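Local coordinates for putative enoyl-CoA hydratase (Streptomyces avermitilis, PDB 3GKB), which is of unproven function but belongs to the crotonase-like family and probably acts on acyl-CoA thioesters as an enoyl-CoA hydratase, at residues H17-I22 with R204-I209; L140-A145 with L169-T174. One frame throughout, in Å; residues are numbered along the deposited sequence.

Both contacts fall within the one enoyl-CoA hydratase/isomerase region, on opposite sides of the chain's centre; their own centres lie 32 Å apart and their nearest atoms about 15 Å. Along the chain interaction 2 (140-145 with 169-174) is nested inside the long loop closed by interaction 1 (17-22 with 204-209). Interaction 1 sets helix 195-210 against the start of strand 19-24, in the six-stranded mixed sheet, and the loop before it. In interaction 2 helix 165-174 meets the turn that follows strand 139-141 of the smaller three-stranded sheet, largely through waters. Both helices also meet neighbouring subunits of the three-chain assembly.

Interaction 1 (H17-I22 with R204-I209); sequences HGVARI and RVARNI
His17 and Arg207 lie with ring and guanidinium nearly layered, their planes 21° apart. The imidazole comes over one face of the guanidinium, where CD2 of His17 sits 3.4 Å from NH2 of Arg207, displaced toward the rim of the group. On the ring's side NH1 of Arg207 is over a face, 3.6 Å from CG of His17. This outer part of the contact is flat packing, and no hydrogen bond crosses between the segments; if the histidine were protonated, the nearby positive charges would probably disfavour each other. Beneath it Val19 uses both methyls: CG2 touches CD of Arg207 and the backbone O of Ala206, each at 3.8 Å, while CG1 faces CB of Ala206 at 4.2 Å. This is helix-on-sheet packing in the crotonase fold, with helix 195-210 laid against the start of strand 19-24 and the loop before it. The Arg207 chain, bent at chi2 and chi3, folds back to bring CD to the valine and the guanidinium to the histidine. CG1 of Val19 is anti to the backbone N (chi1 179°), which directs that methyl to the alanine. Farther in, Ala206 also packs on Val57 of strand 55-60 and Ile110 of strand 108-113. Backbone bonds from Gly18 and Ala20 to Val55 tie the first segment into the sheet, and Arg204 on the helix makes a salt bridge to Asp176 of the second subunit.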
# COMPACT_ATOMS: atom_id res chain seq x y z
N HIS B 17 12.71 9.41 31.26
CA HIS B 17 13.69 8.92 30.28
C HIS B 17 13.35 9.33 28.83
O HIS B 17 13.72 8.63 27.88
CB HIS B 17 13.84 7.39 30.34
CG HIS B 17 14.01 6.84 31.72
ND1 HIS B 17 15.01 7.26 32.57
CD2 HIS B 17 13.30 5.91 32.40
CE1 HIS B 17 14.90 6.61 33.72
NE2 HIS B 17 13.87 5.78 33.64
N GLY B 18 12.66 10.45 28.67
CA GLY B 18 12.30 10.96 27.35
C GLY B 18 11.02 10.37 26.75
O GLY B 18 10.64 10.70 25.63
N VAL B 19 10.31 9.53 27.51
CA VAL B 19 9.05 8.92 27.01
C VAL B 19 7.89 9.38 27.88
O VAL B 19 7.93 9.18 29.09
CB VAL B 19 9.12 7.39 26.99
CG1 VAL B 19 7.77 6.80 26.50
CG2 VAL B 19 10.30 6.86 26.15
N ALA B 20 6.87 10.02 27.29
CA ALA B 20 5.61 10.25 28.01
C ALA B 20 4.62 9.14 27.72
O ALA B 20 4.51 8.71 26.59
CB ALA B 20 5.02 11.59 27.66
N ARG B 21 3.93 8.66 28.75
CA ARG B 21 2.89 7.64 28.59
C ARG B 21 1.56 8.31 28.91
O ARG B 21 1.40 8.91 29.99
CB ARG B 21 3.13 6.45 29.52
CG ARG B 21 4.20 5.51 29.01
CD ARG B 21 4.33 4.32 29.93
NE ARG B 21 4.94 4.69 31.20
CZ ARG B 21 4.87 3.96 32.32
NH1 ARG B 21 4.21 2.81 32.37
NH2 ARG B 21 5.47 4.40 33.43
N ILE B 22 0.64 8.26 27.96
CA ILE B 22 -0.69 8.82 28.15
C ILE B 22 -1.63 7.63 28.23
O ILE B 22 -1.74 6.87 27.28
CB ILE B 22 -1.07 9.79 27.01
CG1 ILE B 22 -0.09 11.00 26.98
CG2 ILE B 22 -2.49 10.26 27.16
CD1 ILE B 22 -0.34 11.97 25.82
N ARG B 204 10.20 -1.39 24.42
CA ARG B 204 11.48 -1.44 23.74
C ARG B 204 11.59 -0.44 22.59
O ARG B 204 12.59 0.27 22.49
CB ARG B 204 11.78 -2.84 23.20
CG ARG B 204 13.10 -2.93 22.46
CD ARG B 204 13.45 -4.34 21.96
NE ARG B 204 12.54 -4.81 20.92
CZ ARG B 204 12.57 -4.42 19.63
NH1 ARG B 204 13.46 -3.56 19.17
NH2 ARG B 204 11.68 -4.92 18.78
N VAL B 205 10.56 -0.40 21.73
CA VAL B 205 10.56 0.53 20.59
C VAL B 205 10.63 1.97 21.12
O VAL B 205 11.44 2.76 20.66
CB VAL B 205 9.30 0.34 19.71
CG1 VAL B 205 9.07 1.55 18.78
CG2 VAL B 205 9.41 -0.99 18.90
N ALA B 206 9.80 2.30 22.10
CA ALA B 206 9.75 3.66 22.66
C ALA B 206 11.08 4.10 23.26
O ALA B 206 11.56 5.20 23.00
CB ALA B 206 8.59 3.82 23.69
N ARG B 207 11.68 3.23 24.06
CA ARG B 207 12.94 3.52 24.71
C ARG B 207 14.07 3.60 23.72
O ARG B 207 14.90 4.48 23.84
CB ARG B 207 13.24 2.53 25.84
CG ARG B 207 12.26 2.70 27.04
CD ARG B 207 12.35 4.07 27.78
NE ARG B 207 13.68 4.28 28.33
CZ ARG B 207 14.11 3.83 29.51
NH1 ARG B 207 15.36 4.06 29.88
NH2 ARG B 207 13.29 3.16 30.34
N ASN B 208 14.07 2.73 22.72
CA ASN B 208 15.10 2.77 21.66
C ASN B 208 15.04 4.04 20.83
O ASN B 208 16.08 4.61 20.49
CB ASN B 208 15.02 1.53 20.75
CG ASN B 208 15.63 0.28 21.38
OD1 ASN B 208 16.09 0.32 22.51
ND2 ASN B 208 15.62 -0.83 20.65
N ILE B 209 13.83 4.51 20.51
CA ILE B 209 13.67 5.75 19.82
C ILE B 209 14.07 6.93 20.70
O ILE B 209 14.75 7.85 20.23
CB ILE B 209 12.24 5.92 19.21
CG1 ILE B 209 12.01 4.83 18.13
CG2 ILE B 209 12.06 7.34 18.64
CD1 ILE B 209 10.58 4.76 17.54

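Interaction 2 (L140-A145 with L169-T174); sequences LGQIEA and LEVVLT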
# COMPACT_ATOMS: atom_id res chain seq x y z
N LEU B 140 -10.34 -2.99 15.23
CA LEU B 140 -10.51 -1.67 14.67
C LEU B 140 -11.70 -1.67 13.74
O LEU B 140 -11.81 -2.55 12.87
CB LEU B 140 -9.29 -1.27 13.86
CG LEU B 140 -8.11 -0.71 14.62
CD1 LEU B 140 -6.90 -0.72 13.71
CD2 LEU B 140 -8.46 0.72 15.12
N GLY B 141 -12.59 -0.72 13.93
CA GLY B 141 -13.73 -0.59 13.04
C GLY B 141 -14.20 0.83 12.88
O GLY B 141 -14.14 1.64 13.82
N GLN B 142 -14.71 1.15 11.69
CA GLN B 142 -15.35 2.45 11.47
C GLN B 142 -16.86 2.21 11.58
O GLN B 142 -17.48 1.77 10.64
CB GLN B 142 -14.97 3.08 10.12
CG GLN B 142 -13.47 3.43 9.96
CD GLN B 142 -12.92 4.54 10.90
OE1 GLN B 142 -11.68 4.69 11.00
NE2 GLN B 142 -13.81 5.31 11.59
N ILE B 143 -17.42 2.46 12.75
CA ILE B 143 -18.82 2.16 13.04
C ILE B 143 -19.81 3.16 12.42
O ILE B 143 -21.03 2.91 12.41
CB ILE B 143 -19.03 2.13 14.58
CG1 ILE B 143 -20.35 1.46 14.98
CG2 ILE B 143 -18.99 3.54 15.16
CD1 ILE B 143 -20.37 -0.04 14.84
N GLU B 144 -19.29 4.29 11.95
CA GLU B 144 -20.08 5.44 11.53
C GLU B 144 -21.23 5.12 10.58
O GLU B 144 -22.36 5.56 10.82
CB GLU B 144 -19.17 6.50 10.92
CG GLU B 144 -18.31 7.22 11.98
CD GLU B 144 -16.89 6.61 12.17
OE1 GLU B 144 -16.71 5.39 11.96
OE2 GLU B 144 -15.97 7.37 12.55
N ALA B 145 -20.95 4.35 9.53
CA ALA B 145 -21.96 4.01 8.53
C ALA B 145 -23.20 3.39 9.16
O ALA B 145 -24.32 3.62 8.68
CB ALA B 145 -21.36 3.08 7.42
N LEU B 169 -12.97 2.04 1.28
CA LEU B 169 -14.42 1.93 1.06
C LEU B 169 -14.95 0.66 1.71
O LEU B 169 -16.03 0.65 2.30
CB LEU B 169 -14.74 1.88 -0.43
CG LEU B 169 -14.78 3.22 -1.15
CD1 LEU B 169 -14.84 2.92 -2.65
CD2 LEU B 169 -15.98 4.12 -0.69
N GLU B 170 -14.18 -0.43 1.60
CA GLU B 170 -14.54 -1.65 2.28
C GLU B 170 -14.64 -1.40 3.80
O GLU B 170 -15.63 -1.78 4.42
CB GLU B 170 -13.53 -2.77 2.00
CG GLU B 170 -13.86 -4.08 2.75
CD GLU B 170 -12.69 -5.09 2.74
OE1 GLU B 170 -11.62 -4.81 2.16
OE2 GLU B 170 -12.85 -6.14 3.37
N VAL B 171 -13.62 -0.79 4.39
CA VAL B 171 -13.63 -0.59 5.87
C VAL B 171 -14.84 0.25 6.25
O VAL B 171 -15.57 -0.09 7.18
CB VAL B 171 -12.31 0.01 6.39
CG1 VAL B 171 -12.45 0.51 7.84
CG2 VAL B 171 -11.19 -1.04 6.29
N VAL B 172 -15.04 1.37 5.55
CA VAL B 172 -16.09 2.32 5.90
C VAL B 172 -17.52 1.74 5.69
O VAL B 172 -18.38 1.90 6.56
CB VAL B 172 -15.87 3.62 5.13
CG1 VAL B 172 -17.09 4.53 5.20
CG2 VAL B 172 -14.57 4.33 5.69
N LEU B 173 -17.74 1.05 4.58
CA LEU B 173 -19.09 0.63 4.22
C LEU B 173 -19.45 -0.72 4.81
O LEU B 173 -20.60 -0.93 5.18
CB LEU B 173 -19.28 0.69 2.70
CG LEU B 173 -19.34 2.11 2.12
CD1 LEU B 173 -19.41 2.08 0.60
CD2 LEU B 173 -20.51 2.98 2.67
N THR B 174 -18.50 -1.65 4.96
CA THR B 174 -18.83 -2.92 5.65
C THR B 174 -19.00 -2.64 7.14
O THR B 174 -19.74 -3.34 7.82
CB THR B 174 -17.80 -4.06 5.45
OG1 THR B 174 -16.55 -3.77 6.09
CG2 THR B 174 -17.59 -4.35 3.99
O HOH W 1 -14.90 -0.95 9.74
O HOH W 2 -18.30 3.59 8.67
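Van der Waals contact between the segments centres on Gln142 and Val171: CG of the glutamine lies 3.7 Å from CG1 of the valine, the two side chains passing at a slant. Ala145 sets its CB methyl against a polar atom, the carbonyl O of Val172, at 3.3 Å. Water carries the polar link. One molecule accepts from Gln142 N and donates to Val171 O at 2.8 Å; a second accepts from Ala145 N and donates to both Gln142 O and Val172 O, the latter at 2.7 Å. These bridges join the turn after strand 139-141 to the C-terminal turn of helix 165-174. A side-chain hydrogen bond is made by the Gln142 amide, which a bend at chi2 (-65°) turns away from the helix: NE2 gives to Glu144 OE1 at 2.9 Å, the oxygen lies in the amide plane, and the N-H reaches the syn side of the carboxylate, tilted 20° from its plane. By family sequence motifs Glu144 and Glu123, on which Gln142 packs, probably correspond to the catalytic glutamate pair of enoyl-CoA hydratases, and Gln142 may help position the Glu144 carboxylate. Replacing Gln142 by an alanine removes CG and the amide, which would probably leave Val171 CG1 without this contact and Glu144 OE1 without this donor. With no direct hydrogen bond between the segments, the buried carbonyls of Val171 and Val172 rely on two waters to reach the turn.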